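Local coordinates for protein ethanolamine kinase Pv091845 (Plasmodium vivax, PDB 2QG7) that probably phosphorylates ethanolamine, the first step in making phosphatidylethanolamine, at residues D[288-302]-D[349-363]. Sequence-based numbering, arbitrary orientation.
Sequences SPIVLCHCDLLSSNI and FIDFEYSCPMERAYD
The carboxylate of Asp363 reaches back from the first turn of its helix to the bend at His294-Cys295 and takes one backbone N-H on each oxygen: His294 N lies 2.8 Å from Asp363 OD2, Cys295 N 2.9 Å from Asp363 OD1, both from above the carboxylate plane. The histidine ring, swung out with CG anti to the backbone N (chi1 -175°), wedges into the hollow of 349-355. His294 NE2 meets Ile350 O in the ring plane at 2.8 Å, while ND1 accepts Asp296 N; bonded at both nitrogens, the ring is fixed in rotation. His294 CD2 presses on Phe352 CE2 (3.3 Å), the two rings oblique at 59°. Leu297 CD1 is a knob over the centre of the Phe349 ring, 3.7 Å from its centroid, and also rests on the rim of one His294 face. Cys295 SG fills the hollow between Tyr354 and Met358, 3.7 Å from Met358 SD. HCDLLSSN is the Brenner (catalytic-loop) motif and IDFEY the counterpart of the protein-kinase DFG segment; as in relatives, Asp296 is probably the catalytic base and Asp351 a metal ligand. Farther along, 290-293 and 356-359 pair as a short antiparallel ribbon, ended by Pro289 lying over one face of the Arg360 guanidinium, whose NE also bridges to Glu409. Helix 196-210 packs against Val291, Phe349 and Asp363, helix 151-163 against Leu292 and Phe352, and helix 413-430 against Asp296 and Tyr362.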
loop_
_atom_site.group_PDB
_atom_site.type_symbol
_atom_site.label_atom_id
_atom_site.label_comp_id
_atom_site.label_asym_id
_atom_site.label_seq_id
_atom_site.Cartn_x
_atom_site.Cartn_y
_atom_site.Cartn_z
ATOM N N SER D 288 26.966 -12.876 -11.961
ATOM C CA SER D 288 25.947 -13.075 -12.957
ATOM C C SER D 288 26.439 -12.409 -14.227
ATOM O O SER D 288 26.817 -11.226 -14.217
ATOM C CB SER D 288 24.587 -12.521 -12.497
ATOM O OG SER D 288 23.560 -12.818 -13.421
ATOM N N PRO D 289 26.432 -13.171 -15.336
ATOM C CA PRO D 289 26.850 -12.642 -16.640
ATOM C C PRO D 289 26.075 -11.381 -17.034
ATOM O O PRO D 289 24.857 -11.364 -16.968
ATOM C CB PRO D 289 26.536 -13.784 -17.601
ATOM C CG PRO D 289 26.424 -15.012 -16.701
ATOM C CD PRO D 289 25.952 -14.565 -15.404
ATOM N N ILE D 290 26.812 -10.344 -17.421
ATOM C CA ILE D 290 26.266 -9.085 -17.910
ATOM C C ILE D 290 25.769 -9.293 -19.340
ATOM O O ILE D 290 26.549 -9.612 -20.239
ATOM C CB ILE D 290 27.333 -7.959 -17.894
ATOM C CG1 ILE D 290 28.180 -8.007 -16.596
ATOM C CG2 ILE D 290 26.737 -6.615 -18.112
ATOM C CD1 ILE D 290 27.412 -7.917 -15.312
ATOM N N VAL D 291 24.456 -9.157 -19.530
ATOM C CA VAL D 291 23.803 -9.357 -20.825
ATOM C C VAL D 291 22.970 -8.135 -21.163
ATOM O O VAL D 291 22.867 -7.194 -20.362
ATOM C CB VAL D 291 22.957 -10.651 -20.850
ATOM C CG1 VAL D 291 23.843 -11.859 -20.501
ATOM C CG2 VAL D 291 21.829 -10.587 -19.876
ATOM N N LEU D 292 22.407 -8.100 -22.364
ATOM C CA LEU D 292 21.491 -7.015 -22.709
ATOM C C LEU D 292 20.182 -7.393 -22.070
ATOM O O LEU D 292 19.528 -8.386 -22.476
ATOM C CB LEU D 292 21.337 -6.913 -24.218
ATOM C CG LEU D 292 20.575 -5.711 -24.788
ATOM C CD1 LEU D 292 21.062 -4.390 -24.174
ATOM C CD2 LEU D 292 20.669 -5.701 -26.298
ATOM N N CYS D 293 19.813 -6.620 -21.050
ATOM C CA CYS D 293 18.573 -6.845 -20.308
ATOM C C CYS D 293 17.438 -5.950 -20.803
ATOM O O CYS D 293 17.668 -4.908 -21.377
ATOM C CB CYS D 293 18.846 -6.597 -18.838
ATOM S SG CYS D 293 19.932 -7.824 -18.064
ATOM N N HIS D 294 16.198 -6.380 -20.608
ATOM C CA HIS D 294 15.051 -5.502 -20.834
ATOM C C HIS D 294 14.873 -4.434 -19.734
ATOM O O HIS D 294 14.688 -3.228 -20.030
ATOM C CB HIS D 294 13.786 -6.316 -20.990
ATOM C CG HIS D 294 12.590 -5.483 -21.355
ATOM N ND1 HIS D 294 11.906 -4.708 -20.433
ATOM C CD2 HIS D 294 11.953 -5.310 -22.535
ATOM C CE1 HIS D 294 10.907 -4.093 -21.034
ATOM N NE2 HIS D 294 10.909 -4.444 -22.308
ATOM N N CYS D 295 14.936 -4.887 -18.475
ATOM C CA CYS D 295 14.993 -4.026 -17.257
ATOM C C CYS D 295 13.665 -3.540 -16.682
ATOM O O CYS D 295 13.662 -2.960 -15.607
ATOM C CB CYS D 295 15.954 -2.848 -17.421
ATOM S SG CYS D 295 17.614 -3.309 -17.874
ATOM N N ASP D 296 12.568 -3.778 -17.413
ATOM C CA ASP D 296 11.227 -3.354 -17.050
ATOM C C ASP D 296 10.201 -4.370 -17.538
ATOM O O ASP D 296 9.212 -4.074 -18.219
ATOM C CB ASP D 296 10.932 -1.941 -17.577
ATOM C CG ASP D 296 9.750 -1.313 -16.887
ATOM O OD1 ASP D 296 9.403 -1.736 -15.736
ATOM O OD2 ASP D 296 9.134 -0.420 -17.507
ATOM N N LEU D 297 10.449 -5.613 -17.184
ATOM C CA LEU D 297 9.663 -6.688 -17.755
ATOM C C LEU D 297 8.417 -6.951 -16.932
ATOM O O LEU D 297 8.197 -8.049 -16.431
ATOM C CB LEU D 297 10.529 -7.919 -17.943
ATOM C CG LEU D 297 10.222 -8.840 -19.142
ATOM C CD1 LEU D 297 10.391 -8.172 -20.530
ATOM C CD2 LEU D 297 11.077 -10.119 -19.028
ATOM N N LEU D 298 7.604 -5.909 -16.795
ATOM C CA LEU D 298 6.253 -6.034 -16.228
ATOM C C LEU D 298 5.291 -6.590 -17.263
ATOM O O LEU D 298 5.573 -6.563 -18.444
ATOM C CB LEU D 298 5.740 -4.698 -15.644
ATOM C CG LEU D 298 6.129 -3.326 -16.215
ATOM C CD1 LEU D 298 5.255 -2.938 -17.380
ATOM C CD2 LEU D 298 6.020 -2.268 -15.143
ATOM N N SER D 299 4.153 -7.094 -16.797
ATOM C CA SER D 299 3.229 -7.859 -17.640
ATOM C C SER D 299 2.641 -7.088 -18.798
ATOM O O SER D 299 2.370 -7.653 -19.834
ATOM C CB SER D 299 2.098 -8.480 -16.816
ATOM O OG SER D 299 1.375 -7.457 -16.147
ATOM N N SER D 300 2.453 -5.792 -18.613
ATOM C CA SER D 300 1.949 -4.893 -19.653
ATOM C C SER D 300 2.994 -4.569 -20.713
ATOM O O SER D 300 2.656 -4.052 -21.756
ATOM C CB SER D 300 1.376 -3.605 -19.018
ATOM O OG SER D 300 2.415 -2.785 -18.512
ATOM N N ASN D 301 4.262 -4.891 -20.441
ATOM C CA ASN D 301 5.347 -4.866 -21.435
ATOM C C ASN D 301 5.555 -6.156 -22.247
ATOM O O ASN D 301 6.471 -6.246 -23.050
ATOM C CB ASN D 301 6.640 -4.416 -20.765
ATOM C CG ASN D 301 6.717 -2.906 -20.652
ATOM O OD1 ASN D 301 5.923 -2.237 -21.277
ATOM N ND2 ASN D 301 7.645 -2.375 -19.856
ATOM N N ILE D 302 4.677 -7.140 -22.036
ATOM C CA ILE D 302 4.732 -8.428 -22.709
ATOM C C ILE D 302 3.437 -8.625 -23.484
ATOM O O ILE D 302 2.377 -8.633 -22.920
ATOM C CB ILE D 302 4.973 -9.584 -21.708
ATOM C CG1 ILE D 302 6.214 -9.327 -20.866
ATOM C CG2 ILE D 302 5.115 -10.927 -22.426
ATOM C CD1 ILE D 302 6.287 -10.179 -19.628
ATOM N N PHE D 349 8.379 -8.648 -26.501
ATOM C CA PHE D 349 8.499 -7.572 -25.546
ATOM C C PHE D 349 8.446 -6.203 -26.223
ATOM O O PHE D 349 8.864 -6.048 -27.365
ATOM C CB PHE D 349 9.801 -7.710 -24.729
ATOM C CG PHE D 349 9.977 -9.068 -24.095
ATOM C CD1 PHE D 349 8.884 -9.787 -23.621
ATOM C CD2 PHE D 349 11.247 -9.633 -23.954
ATOM C CE1 PHE D 349 9.061 -11.048 -23.057
ATOM C CE2 PHE D 349 11.394 -10.861 -23.366
ATOM C CZ PHE D 349 10.314 -11.559 -22.934
ATOM N N ILE D 350 7.950 -5.219 -25.481
ATOM C CA ILE D 350 7.866 -3.806 -25.908
ATOM C C ILE D 350 8.456 -2.927 -24.821
ATOM O O ILE D 350 8.745 -3.380 -23.719
ATOM C CB ILE D 350 6.364 -3.319 -26.226
ATOM C CG1 ILE D 350 5.418 -3.527 -25.021
ATOM C CG2 ILE D 350 5.789 -3.958 -27.499
ATOM C CD1 ILE D 350 4.218 -2.601 -25.009
ATOM N N ASP D 351 8.636 -1.665 -25.146
ATOM C CA ASP D 351 9.098 -0.636 -24.229
ATOM C C ASP D 351 10.482 -0.883 -23.625
ATOM O O ASP D 351 10.639 -1.258 -22.452
ATOM C CB ASP D 351 8.021 -0.328 -23.187
ATOM C CG ASP D 351 8.010 1.143 -22.782
ATOM O OD1 ASP D 351 9.023 1.890 -23.034
ATOM O OD2 ASP D 351 6.977 1.549 -22.176
ATOM N N PHE D 352 11.496 -0.630 -24.440
ATOM C CA PHE D 352 12.894 -0.884 -24.082
ATOM C C PHE D 352 13.592 0.387 -23.638
ATOM O O PHE D 352 14.780 0.573 -23.925
ATOM C CB PHE D 352 13.628 -1.461 -25.301
ATOM C CG PHE D 352 13.044 -2.760 -25.795
ATOM C CD1 PHE D 352 12.064 -2.765 -26.782
ATOM C CD2 PHE D 352 13.468 -3.966 -25.263
ATOM C CE1 PHE D 352 11.507 -3.978 -27.226
ATOM C CE2 PHE D 352 12.933 -5.158 -25.690
ATOM C CZ PHE D 352 11.941 -5.164 -26.672
ATOM N N GLU D 353 12.850 1.261 -22.952
ATOM C CA GLU D 353 13.414 2.529 -22.454
ATOM C C GLU D 353 14.413 2.364 -21.318
ATOM O O GLU D 353 15.211 3.255 -21.086
ATOM C CB GLU D 353 12.333 3.549 -22.081
ATOM C CG GLU D 353 11.289 3.102 -21.061
ATOM C CD GLU D 353 10.128 4.146 -20.908
ATOM O OE1 GLU D 353 9.340 4.106 -19.888
ATOM O OE2 GLU D 353 10.007 5.009 -21.833
ATOM N N TYR D 354 14.368 1.222 -20.621
ATOM C CA TYR D 354 15.321 0.961 -19.543
ATOM C C TYR D 354 16.407 -0.012 -19.931
ATOM O O TYR D 354 17.326 -0.233 -19.156
ATOM C CB TYR D 354 14.617 0.525 -18.259
ATOM C CG TYR D 354 13.635 1.552 -17.766
ATOM C CD1 TYR D 354 12.275 1.430 -18.047
ATOM C CD2 TYR D 354 14.065 2.664 -17.049
ATOM C CE1 TYR D 354 11.379 2.370 -17.610
ATOM C CE2 TYR D 354 13.176 3.612 -16.617
ATOM C CZ TYR D 354 11.842 3.457 -16.896
ATOM O OH TYR D 354 10.953 4.414 -16.466
ATOM N N SER D 355 16.304 -0.563 -21.138
ATOM C CA SER D 355 17.233 -1.580 -21.645
ATOM C C SER D 355 18.670 -1.142 -21.702
ATOM O O SER D 355 19.013 -0.105 -22.284
ATOM C CB SER D 355 16.789 -2.082 -23.001
ATOM O OG SER D 355 15.541 -2.720 -22.856
ATOM N N CYS D 356 19.506 -1.944 -21.060
ATOM C CA CYS D 356 20.939 -1.712 -21.041
ATOM C C CYS D 356 21.601 -2.957 -20.509
ATOM O O CYS D 356 20.916 -3.927 -20.143
ATOM C CB CYS D 356 21.306 -0.492 -20.194
ATOM S SG CYS D 356 20.634 -0.541 -18.519
ATOM N N PRO D 357 22.934 -2.992 -20.570
ATOM C CA PRO D 357 23.674 -4.162 -20.083
ATOM C C PRO D 357 23.673 -4.296 -18.562
ATOM O O PRO D 357 24.175 -3.450 -17.874
ATOM C CB PRO D 357 25.079 -3.933 -20.645
ATOM C CG PRO D 357 24.914 -2.829 -21.714
ATOM C CD PRO D 357 23.817 -2.001 -21.223
ATOM N N MET D 358 23.089 -5.364 -18.049
ATOM C CA MET D 358 23.077 -5.616 -16.615
ATOM C C MET D 358 23.263 -7.102 -16.421
ATOM O O MET D 358 23.196 -7.848 -17.386
ATOM C CB MET D 358 21.710 -5.219 -16.028
ATOM C CG MET D 358 21.436 -3.744 -15.969
ATOM S SD MET D 358 19.936 -3.300 -15.056
ATOM C CE MET D 358 19.996 -1.518 -15.267
ATOM N N GLU D 359 23.434 -7.520 -15.169
ATOM C CA GLU D 359 23.382 -8.904 -14.754
ATOM C C GLU D 359 22.082 -9.543 -15.201
ATOM O O GLU D 359 21.014 -8.983 -15.010
ATOM C CB GLU D 359 23.489 -8.989 -13.235
ATOM C CG GLU D 359 24.864 -8.621 -12.650
ATOM C CD GLU D 359 25.060 -7.145 -12.365
ATOM O OE1 GLU D 359 24.298 -6.290 -12.919
ATOM O OE2 GLU D 359 25.982 -6.805 -11.566
ATOM N N ARG D 360 22.180 -10.736 -15.777
ATOM C CA ARG D 360 21.035 -11.469 -16.270
ATOM C C ARG D 360 20.104 -11.841 -15.160
ATOM O O ARG D 360 18.902 -12.066 -15.396
ATOM C CB ARG D 360 21.455 -12.720 -17.077
ATOM C CG ARG D 360 22.324 -13.738 -16.329
ATOM C CD ARG D 360 22.185 -15.144 -16.885
ATOM N NE ARG D 360 22.874 -16.159 -16.064
ATOM C CZ ARG D 360 23.010 -17.466 -16.360
ATOM N NH1 ARG D 360 22.515 -17.969 -17.494
ATOM N NH2 ARG D 360 23.658 -18.287 -15.515
ATOM N N ALA D 361 20.648 -11.932 -13.951
ATOM C CA ALA D 361 19.873 -12.348 -12.784
ATOM C C ALA D 361 18.966 -11.198 -12.289
ATOM O O ALA D 361 17.857 -11.459 -11.805
ATOM C CB ALA D 361 20.765 -12.835 -11.706
ATOM N N TYR D 362 19.415 -9.944 -12.450
ATOM C CA TYR D 362 18.532 -8.796 -12.249
ATOM C C TYR D 362 17.214 -8.817 -13.081
ATOM O O TYR D 362 16.129 -8.587 -12.533
ATOM C CB TYR D 362 19.269 -7.505 -12.496
ATOM C CG TYR D 362 18.380 -6.332 -12.295
ATOM C CD1 TYR D 362 18.158 -5.803 -11.007
ATOM C CD2 TYR D 362 17.725 -5.744 -13.385
ATOM C CE1 TYR D 362 17.325 -4.697 -10.816
ATOM C CE2 TYR D 362 16.855 -4.650 -13.202
ATOM C CZ TYR D 362 16.676 -4.128 -11.915
ATOM O OH TYR D 362 15.827 -3.051 -11.766
ATOM N N ASP D 363 17.327 -9.092 -14.385
ATOM C CA ASP D 363 16.185 -9.093 -15.277
ATOM C C ASP D 363 15.168 -10.175 -14.964
ATOM O O ASP D 363 13.976 -9.971 -15.148
ATOM C CB ASP D 363 16.660 -9.216 -16.720
ATOM C CG ASP D 363 15.837 -8.381 -17.704
ATOM O OD1 ASP D 363 15.066 -7.470 -17.269
ATOM O OD2 ASP D 363 15.992 -8.647 -18.919
HETATM O O HOH W 1 12.701 -1.018 -20.632
HETATM O O HOH W 2 15.445 -1.666 -14.026
HETATM O O HOH W 3 12.850 -7.234 -15.565
#